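Ribose-phosphate pyrophosphokinase (Sulfolobus solfataricus, PDB 4TWB) catalyses the transfer of the pyrophosphoryl group of ATP to the 1-hydroxyl of ribose 5-phosphate, forming phosphoribosyl diphosphate (PRPP) with magnesium ions as cofactor. Local coordinates at residues P164-L169 and Y183-K188; V212-D217 and K238-A243; P159-P164 and K174-I179; D216-T221 and A244-L249. All blocks are in the same frame, centred on the assembly; numbering follows the deposited sequence.

Overall arrangement
All four contacts lie in the phosphoribosyltransferase domain, and the first three all involve its parallel sheet. Contact 2 is buried and joins two inner strands by regular backbone hydrogen bonds. Contact 3, also buried, has no polar bond and packs strand 159-163 on helix 169-178. That strand runs straight into the loop of contact 1, the two contacts sharing P164; contact 1 is a surface contact, where aromatic, aliphatic and charged side chains mix at the edge strand 183-185. Contact 4 continues both strands of contact 2 past a corner, sharing D216 and D217 with it. It is buried too, but its segment 216-221 runs up to a bound sulfate, so the chemistry turns from apolar to anion-binding.

Contact 1: residues P164-L169 and Y183-K188; sequences PDRGAL and YSYIEK
R166 and L169 both reach the ring of Y185, one at its hydroxyl and the other nearer its root. The guanidinium stands almost upright to the phenol ring, the planes 82° apart, and offers its edge: R166 NH1 lies 2.7 Å from Y185 OH, but with an N-H...O angle of 115° the hydrogen bond is weak. An extended chain from CG to NE gives arginine the length to get there. L169 has CG anti to its backbone N (chi1 -180°); its CD2 meets Y185 CD1 at 3.9 Å, while its CD1 touches both tyrosines, lying 4.0 Å from Y183 CD1, at the edge of that ring, and as near to Y185 CB. One branched leucine thus fits between two tyrosines spaced two residues apart on an edge strand. The loop leads from strand 159-163 into helix 169-178 of a beta-alpha-beta unit; it carries D165, predicted to bind magnesium, and the predicted active-site K188 follows the partner strand. I186 sets its CB 3.5 Å from P164 O and packs on A228 and L231 of helix 223-233. Within the loop, A168 N makes a weak bond to D165 OD1, 3.1 Å long.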
loop_
_atom_site.group_PDB
_atom_site.type_symbol
_atom_site.label_atom_id
_atom_site.label_comp_id
_atom_site.label_asym_id
_atom_site.label_seq_id
_atom_site.Cartn_x
_atom_site.Cartn_y
_atom_site.Cartn_z
ATOM N N PRO A 164 -22.122 17.479 -14.588
ATOM C CA PRO A 164 -22.763 17.488 -13.268
ATOM C C PRO A 164 -22.454 18.721 -12.430
ATOM O O PRO A 164 -23.248 19.063 -11.553
ATOM C CB PRO A 164 -22.200 16.237 -12.596
ATOM C CG PRO A 164 -21.775 15.369 -13.713
ATOM C CD PRO A 164 -21.266 16.300 -14.766
ATOM N N ASP A 165 -21.327 19.373 -12.688
ATOM C CA ASP A 165 -20.953 20.594 -11.969
ATOM C C ASP A 165 -20.065 21.453 -12.855
ATOM O O ASP A 165 -19.706 21.036 -13.950
ATOM C CB ASP A 165 -20.260 20.284 -10.621
ATOM C CG ASP A 165 -19.201 19.180 -10.720
ATOM O OD1 ASP A 165 -18.224 19.345 -11.485
ATOM O OD2 ASP A 165 -19.338 18.156 -10.008
ATOM N N ARG A 166 -19.713 22.652 -12.406
ATOM C CA ARG A 166 -18.842 23.491 -13.228
ATOM C C ARG A 166 -17.459 22.858 -13.420
ATOM O O ARG A 166 -16.753 23.158 -14.380
ATOM C CB ARG A 166 -18.723 24.909 -12.667
ATOM C CG ARG A 166 -18.021 25.858 -13.627
ATOM C CD ARG A 166 -18.340 27.321 -13.361
ATOM N NE ARG A 166 -17.864 28.181 -14.447
ATOM C CZ ARG A 166 -18.643 28.704 -15.393
ATOM N NH1 ARG A 166 -19.949 28.469 -15.391
ATOM N NH2 ARG A 166 -18.116 29.467 -16.339
ATOM N N GLY A 167 -17.079 21.969 -12.508
ATOM C CA GLY A 167 -15.832 21.242 -12.653
ATOM C C GLY A 167 -15.780 20.485 -13.969
ATOM O O GLY A 167 -14.783 20.538 -14.692
ATOM N N ALA A 168 -16.877 19.800 -14.291
ATOM C CA ALA A 168 -16.931 18.922 -15.451
ATOM C C ALA A 168 -17.282 19.638 -16.752
ATOM O O ALA A 168 -17.435 18.994 -17.791
ATOM C CB ALA A 168 -17.901 17.784 -15.203
ATOM N N LEU A 169 -17.401 20.960 -16.701
ATOM C CA LEU A 169 -17.820 21.722 -17.878
ATOM C C LEU A 169 -16.808 21.694 -19.023
ATOM O O LEU A 169 -17.153 21.363 -20.140
ATOM C CB LEU A 169 -18.162 23.168 -17.518
ATOM C CG LEU A 169 -18.618 24.011 -18.718
ATOM C CD1 LEU A 169 -19.835 23.397 -19.387
ATOM C CD2 LEU A 169 -18.911 25.440 -18.309
ATOM N N TYR A 183 -24.425 21.333 -25.190
ATOM C CA TYR A 183 -23.895 20.981 -23.881
ATOM C C TYR A 183 -24.317 21.998 -22.837
ATOM O O TYR A 183 -24.539 23.164 -23.148
ATOM C CB TYR A 183 -22.359 20.877 -23.935
ATOM C CG TYR A 183 -21.671 22.204 -24.179
ATOM C CD1 TYR A 183 -21.313 23.017 -23.118
ATOM C CD2 TYR A 183 -21.395 22.646 -25.463
ATOM C CE1 TYR A 183 -20.700 24.234 -23.319
ATOM C CE2 TYR A 183 -20.778 23.867 -25.677
ATOM C CZ TYR A 183 -20.434 24.659 -24.597
ATOM O OH TYR A 183 -19.825 25.883 -24.790
ATOM N N SER A 184 -24.428 21.552 -21.598
ATOM C CA SER A 184 -24.668 22.464 -20.495
ATOM C C SER A 184 -24.178 21.864 -19.185
ATOM O O SER A 184 -23.736 20.721 -19.141
ATOM C CB SER A 184 -26.146 22.829 -20.400
ATOM O OG SER A 184 -26.337 23.930 -19.528
ATOM N N TYR A 185 -24.254 22.647 -18.116
ATOM C CA TYR A 185 -23.844 22.166 -16.818
ATOM C C TYR A 185 -24.866 22.520 -15.746
ATOM O O TYR A 185 -25.576 23.518 -15.860
ATOM C CB TYR A 185 -22.471 22.723 -16.467
ATOM C CG TYR A 185 -22.489 24.131 -15.947
ATOM C CD1 TYR A 185 -22.460 25.211 -16.815
ATOM C CD2 TYR A 185 -22.515 24.384 -14.582
ATOM C CE1 TYR A 185 -22.466 26.510 -16.339
ATOM C CE2 TYR A 185 -22.521 25.677 -14.096
ATOM C CZ TYR A 185 -22.497 26.737 -14.979
ATOM O OH TYR A 185 -22.504 28.025 -14.496
ATOM N N ILE A 186 -24.944 21.682 -14.717
ATOM C CA ILE A 186 -25.800 21.928 -13.568
ATOM C C ILE A 186 -25.121 22.894 -12.599
ATOM O O ILE A 186 -23.924 22.799 -12.347
ATOM C CB ILE A 186 -26.149 20.621 -12.862
ATOM C CG1 ILE A 186 -27.019 19.757 -13.772
ATOM C CG2 ILE A 186 -26.865 20.895 -11.562
ATOM C CD1 ILE A 186 -27.213 18.354 -13.253
ATOM N N GLU A 187 -25.898 23.827 -12.064
ATOM C CA GLU A 187 -25.356 24.937 -11.288
ATOM C C GLU A 187 -25.714 24.838 -9.813
ATOM O O GLU A 187 -26.801 25.244 -9.399
ATOM C CB GLU A 187 -25.884 26.256 -11.852
ATOM C CG GLU A 187 -25.864 26.304 -13.371
ATOM C CD GLU A 187 -26.985 27.146 -13.964
ATOM O OE1 GLU A 187 -27.566 27.974 -13.228
ATOM O OE2 GLU A 187 -27.278 26.976 -15.173
ATOM N N LYS A 188 -24.797 24.294 -9.020
ATOM C CA LYS A 188 -24.972 24.254 -7.571
ATOM C C LYS A 188 -24.849 25.658 -6.977
ATOM O O LYS A 188 -24.006 26.448 -7.407
ATOM C CB LYS A 188 -23.937 23.331 -6.917
ATOM C CG LYS A 188 -23.710 23.634 -5.435
ATOM C CD LYS A 188 -22.237 23.903 -5.142
ATOM C CE LYS A 188 -22.068 24.943 -4.039
ATOM N NZ LYS A 188 -20.686 25.506 -4.015
#

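Contact 2: residues V212-D217 and K238-A243; sequences VVIIDD and KSVTAA
V212 and V240, V213 and T241, I214 and A242, I215 and A243 pair across two parallel strands whose directions differ by 21°. Backbone hydrogen bonds do most of the work. V212 and I214 use both N-H and C=O toward the partner strand, and D216 its N-H alone: V212 N binds S239 O, T241 N binds V212 O at 2.8 Å, I214 N binds T241 O at 2.8 Å, A243 N binds I214 O at 2.8 Å, and D216 N binds A243 O at 3.0 Å. Weaker CA-H...O contacts fill in between, such as I215 CA to A243 O at 3.2 Å.

Paired residues share a face of the sheet, and three apolar contacts form on the two faces. On the face of V212, I214, V240 and A242, I214 CD1 reaches back to V240 CG1 at 3.8 Å; a chi1 of -46° sets its CG1 beside the backbone N, on the way to that valine. On the other face the small A243 leaves room for larger neighbours, its CB lying 4.2 Å from I215 CG1 and 4.3 Å from V213 CG1. Beta-branched residues suit such strands, and alanines suit places where neighbouring strands pack close, as A242 does on V262 and L265, and A243 on I266.

At the ends, S239 OG bonds to D211, and D216 OD2 takes D217 N from above the carboxylate plane, D216 being a predicted ribose 5-phosphate site. Strand 159-163 flanks 211-216, strand 262-268 flanks 239-244, and helix 223-233 covers I214 and V240 through I225, A228, T229 and A232.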
loop_
_atom_site.group_PDB
_atom_site.type_symbol
_atom_site.label_atom_id
_atom_site.label_comp_id
_atom_site.label_asym_id
_atom_site.label_seq_id
_atom_site.Cartn_x
_atom_site.Cartn_y
_atom_site.Cartn_z
ATOM N N VAL A 212 -29.688 12.477 -23.151
ATOM C CA VAL A 212 -28.629 13.090 -22.360
ATOM C C VAL A 212 -27.491 12.138 -21.990
ATOM O O VAL A 212 -27.710 10.957 -21.715
ATOM C CB VAL A 212 -29.189 13.718 -21.089
ATOM C CG1 VAL A 212 -28.065 14.271 -20.228
ATOM C CG2 VAL A 212 -30.188 14.803 -21.450
ATOM N N VAL A 213 -26.272 12.663 -22.010
ATOM C CA VAL A 213 -25.097 11.926 -21.566
ATOM C C VAL A 213 -24.395 12.742 -20.497
ATOM O O VAL A 213 -23.909 13.842 -20.762
ATOM C CB VAL A 213 -24.102 11.693 -22.704
ATOM C CG1 VAL A 213 -22.942 10.845 -22.229
ATOM C CG2 VAL A 213 -24.792 11.034 -23.866
ATOM N N ILE A 214 -24.360 12.215 -19.281
ATOM C CA ILE A 214 -23.698 12.901 -18.176
ATOM C C ILE A 214 -22.254 12.433 -18.018
ATOM O O ILE A 214 -22.000 11.258 -17.739
ATOM C CB ILE A 214 -24.440 12.693 -16.857
ATOM C CG1 ILE A 214 -25.936 12.911 -17.061
ATOM C CG2 ILE A 214 -23.906 13.645 -15.806
ATOM C CD1 ILE A 214 -26.745 12.867 -15.794
ATOM N N ILE A 215 -21.321 13.368 -18.190
ATOM C CA ILE A 215 -19.896 13.054 -18.219
ATOM C C ILE A 215 -19.113 13.639 -17.034
ATOM O O ILE A 215 -19.163 14.841 -16.770
ATOM C CB ILE A 215 -19.249 13.547 -19.527
ATOM C CG1 ILE A 215 -19.993 12.982 -20.729
ATOM C CG2 ILE A 215 -17.793 13.139 -19.596
ATOM C CD1 ILE A 215 -19.399 13.404 -22.056
ATOM N N ASP A 216 -18.383 12.779 -16.331
ATOM C CA ASP A 216 -17.512 13.213 -15.235
ATOM C C ASP A 216 -16.175 12.486 -15.345
ATOM O O ASP A 216 -16.051 11.502 -16.084
ATOM C CB ASP A 216 -18.164 12.940 -13.869
ATOM C CG ASP A 216 -17.844 14.016 -12.836
ATOM O OD1 ASP A 216 -18.453 14.000 -11.743
ATOM O OD2 ASP A 216 -16.980 14.877 -13.113
ATOM N N ASP A 217 -15.171 12.970 -14.621
ATOM C CA ASP A 217 -13.872 12.308 -14.634
ATOM C C ASP A 217 -13.943 10.971 -13.906
ATOM O O ASP A 217 -13.469 9.954 -14.409
ATOM C CB ASP A 217 -12.762 13.203 -14.066
ATOM C CG ASP A 217 -12.904 13.461 -12.572
ATOM O OD1 ASP A 217 -14.056 13.665 -12.118
ATOM O OD2 ASP A 217 -11.855 13.475 -11.866
ATOM N N LYS A 238 -35.132 12.271 -22.835
ATOM C CA LYS A 238 -35.695 11.068 -23.417
ATOM C C LYS A 238 -35.030 9.853 -22.779
ATOM O O LYS A 238 -35.667 8.825 -22.536
ATOM C CB LYS A 238 -35.489 11.070 -24.932
ATOM C CG LYS A 238 -36.069 9.862 -25.657
ATOM C CD LYS A 238 -35.930 9.981 -27.168
ATOM C CE LYS A 238 -36.271 8.669 -27.864
ATOM N NZ LYS A 238 -35.608 8.552 -29.196
ATOM N N SER A 239 -33.732 9.987 -22.517
ATOM C CA SER A 239 -32.949 8.952 -21.851
ATOM C C SER A 239 -31.714 9.577 -21.218
ATOM O O SER A 239 -31.301 10.670 -21.607
ATOM C CB SER A 239 -32.543 7.839 -22.826
ATOM O OG SER A 239 -31.443 8.208 -23.640
ATOM N N VAL A 240 -31.142 8.892 -20.231
ATOM C CA VAL A 240 -29.907 9.338 -19.596
ATOM C C VAL A 240 -28.833 8.258 -19.653
ATOM O O VAL A 240 -29.067 7.117 -19.282
ATOM C CB VAL A 240 -30.126 9.769 -18.134
ATOM C CG1 VAL A 240 -28.802 10.111 -17.486
ATOM C CG2 VAL A 240 -31.067 10.949 -18.069
ATOM N N THR A 241 -27.664 8.628 -20.158
ATOM C CA THR A 241 -26.509 7.749 -20.166
ATOM C C THR A 241 -25.430 8.414 -19.322
ATOM O O THR A 241 -25.342 9.638 -19.274
ATOM C CB THR A 241 -25.986 7.517 -21.588
ATOM O OG1 THR A 241 -26.964 6.806 -22.350
ATOM C CG2 THR A 241 -24.716 6.704 -21.559
ATOM N N ALA A 242 -24.624 7.612 -18.635
ATOM C CA ALA A 242 -23.544 8.152 -17.820
ATOM C C ALA A 242 -22.189 7.686 -18.334
ATOM O O ALA A 242 -22.027 6.532 -18.723
ATOM C CB ALA A 242 -23.727 7.781 -16.362
ATOM N N ALA A 243 -21.223 8.598 -18.344
ATOM C CA ALA A 243 -19.890 8.303 -18.844
ATOM C C ALA A 243 -18.816 8.924 -17.959
ATOM O O ALA A 243 -18.930 10.064 -17.531
ATOM C CB ALA A 243 -19.743 8.797 -20.279
#

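Contact 3: residues P159-P164 and K174-I179; sequences PFILAP and KIAEEI
I161 and A176 meet where strand 159-163 faces helix 169-178, and the isoleucine side chain accounts for most of the contact. Its CB already lies 4.0 Å from A176 CB, since a helix residue with only a methyl lets the strand come close. At CB the chain forks, and both branches pass A176 CB at about the same distance. CG2, anti to the backbone N, lies 4.3 Å from that methyl and also comes within 3.9 Å of I215 CD1 on the neighbouring strand. CG1 takes the position beside the backbone N (chi1 -77°), 4.4 Å from A176 CB. Beyond it, CD1 is the tip that carries the contact: it lies 3.6 Å from A176 CB and equally near A176 CA, 4.0 Å from I175 CG2 and 4.2 Å from I179 CG2. A single methyl is thus seated among three residues of the helix's last turn and its end, I175 and A176 in sequence and I179 three residues on.

Farther back along the strand, P159 adds a lesser touch, its ring atom CG standing 4.4 Å from I179 CD1. No hydrogen bond crosses the contact. Aliphatic residues suit both surfaces, while E177 points away from the strand and E178 bonds H146.

Strand 159-163, helix 169-178 and strand 183-185 form a beta-alpha-beta crossover of the phosphoribosyltransferase fold, and this is where its helix lies against its first strand. I175 also packs on I215 of strand 211-216 and on Y145 and I148 of helix 145-155, P159 touches I152 of that same helix, and A176 meets Y183 of the edge strand.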
loop_
_atom_site.group_PDB
_atom_site.type_symbol
_atom_site.label_atom_id
_atom_site.label_comp_id
_atom_site.label_asym_id
_atom_site.label_seq_id
_atom_site.Cartn_x
_atom_site.Cartn_y
_atom_site.Cartn_z
ATOM N N PRO A 159 -27.479 13.406 -29.161
ATOM C CA PRO A 159 -26.879 13.544 -27.840
ATOM C C PRO A 159 -26.935 14.964 -27.294
ATOM O O PRO A 159 -26.659 15.923 -27.999
ATOM C CB PRO A 159 -25.410 13.183 -28.092
ATOM C CG PRO A 159 -25.305 12.819 -29.551
ATOM C CD PRO A 159 -26.459 13.450 -30.216
ATOM N N PHE A 160 -27.297 15.090 -26.030
ATOM C CA PHE A 160 -27.049 16.311 -25.290
ATOM C C PHE A 160 -26.024 15.979 -24.196
ATOM O O PHE A 160 -26.149 14.986 -23.487
ATOM C CB PHE A 160 -28.341 16.851 -24.679
ATOM C CG PHE A 160 -28.172 18.165 -23.971
ATOM C CD1 PHE A 160 -28.481 19.355 -24.604
ATOM C CD2 PHE A 160 -27.687 18.207 -22.676
ATOM C CE1 PHE A 160 -28.320 20.557 -23.958
ATOM C CE2 PHE A 160 -27.519 19.403 -22.029
ATOM C CZ PHE A 160 -27.839 20.585 -22.669
ATOM N N ILE A 161 -24.998 16.798 -24.059
ATOM C CA ILE A 161 -23.936 16.482 -23.119
ATOM C C ILE A 161 -23.977 17.352 -21.872
ATOM O O ILE A 161 -23.791 18.565 -21.935
ATOM C CB ILE A 161 -22.574 16.521 -23.801
ATOM C CG1 ILE A 161 -22.408 15.235 -24.614
ATOM C CG2 ILE A 161 -21.465 16.653 -22.785
ATOM C CD1 ILE A 161 -21.534 15.390 -25.810
ATOM N N LEU A 162 -24.238 16.706 -20.738
ATOM C CA LEU A 162 -24.505 17.388 -19.476
ATOM C C LEU A 162 -23.390 17.137 -18.476
ATOM O O LEU A 162 -23.065 15.989 -18.177
ATOM C CB LEU A 162 -25.819 16.883 -18.883
ATOM C CG LEU A 162 -26.677 17.816 -18.030
ATOM C CD1 LEU A 162 -27.344 16.994 -16.951
ATOM C CD2 LEU A 162 -25.854 18.921 -17.423
ATOM N N ALA A 163 -22.813 18.218 -17.955
ATOM C CA ALA A 163 -21.770 18.148 -16.928
ATOM C C ALA A 163 -22.371 18.391 -15.541
ATOM O O ALA A 163 -23.051 19.386 -15.335
ATOM C CB ALA A 163 -20.690 19.169 -17.219
ATOM N N PRO A 164 -22.122 17.479 -14.588
ATOM C CA PRO A 164 -22.763 17.488 -13.268
ATOM C C PRO A 164 -22.454 18.721 -12.430
ATOM O O PRO A 164 -23.248 19.063 -11.553
ATOM C CB PRO A 164 -22.200 16.237 -12.596
ATOM C CG PRO A 164 -21.775 15.369 -13.713
ATOM C CD PRO A 164 -21.266 16.300 -14.766
ATOM N N LYS A 174 -15.449 20.288 -24.499
ATOM C CA LYS A 174 -14.498 19.746 -25.472
ATOM C C LYS A 174 -15.005 18.464 -26.150
ATOM O O LYS A 174 -14.671 18.184 -27.297
ATOM C CB LYS A 174 -13.119 19.527 -24.843
ATOM C CG LYS A 174 -12.398 20.803 -24.396
ATOM C CD LYS A 174 -10.990 20.498 -23.896
ATOM C CE LYS A 174 -10.326 21.700 -23.246
ATOM N NZ LYS A 174 -10.991 22.083 -21.969
ATOM N N ILE A 175 -15.811 17.682 -25.441
ATOM C CA ILE A 175 -16.338 16.444 -26.001
ATOM C C ILE A 175 -17.515 16.761 -26.913
ATOM O O ILE A 175 -17.596 16.258 -28.028
ATOM C CB ILE A 175 -16.757 15.436 -24.899
ATOM C CG1 ILE A 175 -15.530 14.758 -24.288
ATOM C CG2 ILE A 175 -17.673 14.368 -25.450
ATOM C CD1 ILE A 175 -15.827 13.923 -23.048
ATOM N N ALA A 176 -18.419 17.615 -26.440
ATOM C CA ALA A 176 -19.593 18.010 -27.222
ATOM C C ALA A 176 -19.223 18.781 -28.480
ATOM O O ALA A 176 -19.825 18.571 -29.518
ATOM C CB ALA A 176 -20.570 18.819 -26.371
ATOM N N GLU A 177 -18.241 19.673 -28.394
ATOM C CA GLU A 177 -17.876 20.490 -29.552
ATOM C C GLU A 177 -17.317 19.640 -30.681
ATOM O O GLU A 177 -17.522 19.938 -31.847
ATOM C CB GLU A 177 -16.914 21.626 -29.178
ATOM C CG GLU A 177 -17.607 22.753 -28.422
ATOM C CD GLU A 177 -16.711 23.947 -28.168
ATOM O OE1 GLU A 177 -15.470 23.774 -28.120
ATOM O OE2 GLU A 177 -17.258 25.061 -28.008
ATOM N N GLU A 178 -16.634 18.558 -30.337
ATOM C CA GLU A 178 -16.045 17.701 -31.358
ATOM C C GLU A 178 -17.100 16.883 -32.097
ATOM O O GLU A 178 -16.873 16.356 -33.192
ATOM C CB GLU A 178 -14.999 16.776 -30.745
ATOM C CG GLU A 178 -14.474 15.754 -31.729
ATOM C CD GLU A 178 -13.175 15.124 -31.299
ATOM O OE1 GLU A 178 -12.797 15.263 -30.106
ATOM O OE2 GLU A 178 -12.543 14.487 -32.171
ATOM N N ILE A 179 -18.265 16.783 -31.491
ATOM C CA ILE A 179 -19.313 15.938 -32.023
ATOM C C ILE A 179 -20.497 16.845 -32.408
ATOM O O ILE A 179 -21.572 16.384 -32.793
ATOM C CB ILE A 179 -19.673 14.854 -30.968
ATOM C CG1 ILE A 179 -20.236 13.608 -31.625
ATOM C CG2 ILE A 179 -20.609 15.396 -29.859
ATOM C CD1 ILE A 179 -21.072 12.796 -30.661
#

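Contact 4: residues D216-T221 and A244-L249; sequences DDIIST and AIHLLL. With SO4 (sulfate ion), chain H.
I218 CG1 approaches the edge of the H246 imidazole, close to its plane and 4.0 Å from CD2, while I245 CG2 sits over the centre of one face, 3.6 Å above it. The ring's nitrogens are held from outside, ND1 by T270 and NE2 by the carbonyls of V124 and E125, and the Y88 ring meets it at about 55°. Two nearly straight backbone bonds join the short parallel strands: H246 N to D217 O at 3.0 Å and I219 N to H246 O at 3.1 Å. On the other sheet face from I218 and H246, I219 packs CG1 against A244 CB (3.7 Å), CB against L247 CD2 and CG2 against L249 CD2, the leucines lying alongside. L248 CD1 lies against I218 CG2.

Past I219 the chain enters the ribose 5-phosphate loop, residues 220-224, characteristic of type I phosphoribosyltransferases. S220 N donates to sulfate O3 at 2.8 Å and T221 N to O4 at 3.3 Å, with G222 N as a further donor. S220 OG bonds R93, and weakly D34 of the second subunit, on which L248 packs. Consecutive backbone N-H groups converging on a tetrahedral anion imply that this sulfate probably occupies the substrate's 5-phosphate site.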
loop_
_atom_site.group_PDB
_atom_site.type_symbol
_atom_site.label_atom_id
_atom_site.label_comp_id
_atom_site.label_asym_id
_atom_site.label_seq_id
_atom_site.Cartn_x
_atom_site.Cartn_y
_atom_site.Cartn_z
ATOM N N ASP A 216 -18.383 12.779 -16.331
ATOM C CA ASP A 216 -17.512 13.213 -15.235
ATOM C C ASP A 216 -16.175 12.486 -15.345
ATOM O O ASP A 216 -16.051 11.502 -16.084
ATOM C CB ASP A 216 -18.164 12.940 -13.869
ATOM C CG ASP A 216 -17.844 14.016 -12.836
ATOM O OD1 ASP A 216 -18.453 14.000 -11.743
ATOM O OD2 ASP A 216 -16.980 14.877 -13.113
ATOM N N ASP A 217 -15.171 12.970 -14.621
ATOM C CA ASP A 217 -13.872 12.308 -14.634
ATOM C C ASP A 217 -13.943 10.971 -13.906
ATOM O O ASP A 217 -13.469 9.954 -14.409
ATOM C CB ASP A 217 -12.762 13.203 -14.066
ATOM C CG ASP A 217 -12.904 13.461 -12.572
ATOM O OD1 ASP A 217 -14.056 13.665 -12.118
ATOM O OD2 ASP A 217 -11.855 13.475 -11.866
ATOM N N ILE A 218 -14.564 10.974 -12.733
ATOM C CA ILE A 218 -14.650 9.775 -11.909
ATOM C C ILE A 218 -16.086 9.477 -11.475
ATOM O O ILE A 218 -16.867 10.386 -11.201
ATOM C CB ILE A 218 -13.796 9.937 -10.637
ATOM C CG1 ILE A 218 -12.338 10.213 -10.998
ATOM C CG2 ILE A 218 -13.915 8.708 -9.740
ATOM C CD1 ILE A 218 -11.528 10.648 -9.830
ATOM N N ILE A 219 -16.438 8.201 -11.407
ATOM C CA ILE A 219 -17.695 7.808 -10.781
ATOM C C ILE A 219 -17.431 6.742 -9.711
ATOM O O ILE A 219 -17.047 5.609 -10.020
ATOM C CB ILE A 219 -18.725 7.316 -11.816
ATOM C CG1 ILE A 219 -19.180 8.477 -12.701
ATOM C CG2 ILE A 219 -19.934 6.726 -11.130
ATOM C CD1 ILE A 219 -20.096 8.050 -13.823
ATOM N N SER A 220 -17.612 7.125 -8.448
ATOM C CA SER A 220 -17.359 6.233 -7.315
ATOM C C SER A 220 -18.649 5.661 -6.759
ATOM O O SER A 220 -19.031 4.540 -7.080
ATOM C CB SER A 220 -16.626 6.967 -6.193
ATOM O OG SER A 220 -15.250 7.102 -6.478
ATOM N N THR A 221 -19.299 6.437 -5.901
ATOM C CA THR A 221 -20.565 6.040 -5.316
ATOM C C THR A 221 -21.657 6.222 -6.362
ATOM O O THR A 221 -22.584 5.416 -6.466
ATOM C CB THR A 221 -20.901 6.882 -4.067
ATOM O OG1 THR A 221 -21.124 8.244 -4.445
ATOM C CG2 THR A 221 -19.774 6.836 -3.063
ATOM N N ALA A 244 -17.772 8.165 -17.681
ATOM C CA ALA A 244 -16.617 8.713 -16.987
ATOM C C ALA A 244 -15.350 8.030 -17.478
ATOM O O ALA A 244 -15.390 6.909 -17.989
ATOM C CB ALA A 244 -16.768 8.537 -15.498
ATOM N N ILE A 245 -14.222 8.704 -17.333
ATOM C CA ILE A 245 -12.951 8.076 -17.669
ATOM C C ILE A 245 -12.625 6.940 -16.666
ATOM O O ILE A 245 -12.329 5.805 -17.059
ATOM C CB ILE A 245 -11.803 9.116 -17.742
ATOM C CG1 ILE A 245 -12.000 10.052 -18.934
ATOM C CG2 ILE A 245 -10.458 8.427 -17.844
ATOM C CD1 ILE A 245 -13.024 11.172 -18.710
ATOM N N HIS A 246 -12.722 7.250 -15.375
ATOM C CA HIS A 246 -12.447 6.288 -14.318
ATOM C C HIS A 246 -13.725 5.803 -13.653
ATOM O O HIS A 246 -14.344 6.530 -12.877
ATOM C CB HIS A 246 -11.518 6.905 -13.270
ATOM C CG HIS A 246 -10.315 7.572 -13.856
ATOM N ND1 HIS A 246 -9.330 6.873 -14.520
ATOM C CD2 HIS A 246 -9.949 8.875 -13.895
ATOM C CE1 HIS A 246 -8.402 7.718 -14.935
ATOM N NE2 HIS A 246 -8.757 8.941 -14.572
ATOM N N LEU A 247 -14.121 4.569 -13.953
ATOM C CA LEU A 247 -15.325 3.996 -13.350
ATOM C C LEU A 247 -15.022 3.140 -12.125
ATOM O O LEU A 247 -14.988 1.912 -12.222
ATOM C CB LEU A 247 -16.082 3.157 -14.374
ATOM C CG LEU A 247 -17.152 3.823 -15.229
ATOM C CD1 LEU A 247 -17.933 2.774 -15.996
ATOM C CD2 LEU A 247 -18.083 4.636 -14.350
ATOM N N LEU A 248 -14.805 3.780 -10.978
ATOM C CA LEU A 248 -14.536 3.061 -9.725
ATOM C C LEU A 248 -15.841 2.745 -9.008
ATOM O O LEU A 248 -16.096 3.273 -7.925
ATOM C CB LEU A 248 -13.684 3.913 -8.776
ATOM C CG LEU A 248 -12.533 4.759 -9.317
ATOM C CD1 LEU A 248 -12.102 5.767 -8.274
ATOM C CD2 LEU A 248 -11.376 3.870 -9.730
ATOM N N LEU A 249 -16.674 1.897 -9.594
ATOM C CA LEU A 249 -18.015 1.714 -9.062
ATOM C C LEU A 249 -17.987 1.038 -7.701
ATOM O O LEU A 249 -17.536 -0.098 -7.566
ATOM C CB LEU A 249 -18.878 0.944 -10.052
ATOM C CG LEU A 249 -19.111 1.703 -11.357
ATOM C CD1 LEU A 249 -19.758 0.791 -12.391
ATOM C CD2 LEU A 249 -19.949 2.945 -11.110
HETATM S S SO4 H . -18.960 10.235 -6.459
HETATM O O1 SO4 H . -20.240 10.776 -6.019
HETATM O O2 SO4 H . -18.093 11.326 -6.900
HETATM O O3 SO4 H . -19.188 9.311 -7.571
HETATM O O4 SO4 H . -18.330 9.528 -5.334
#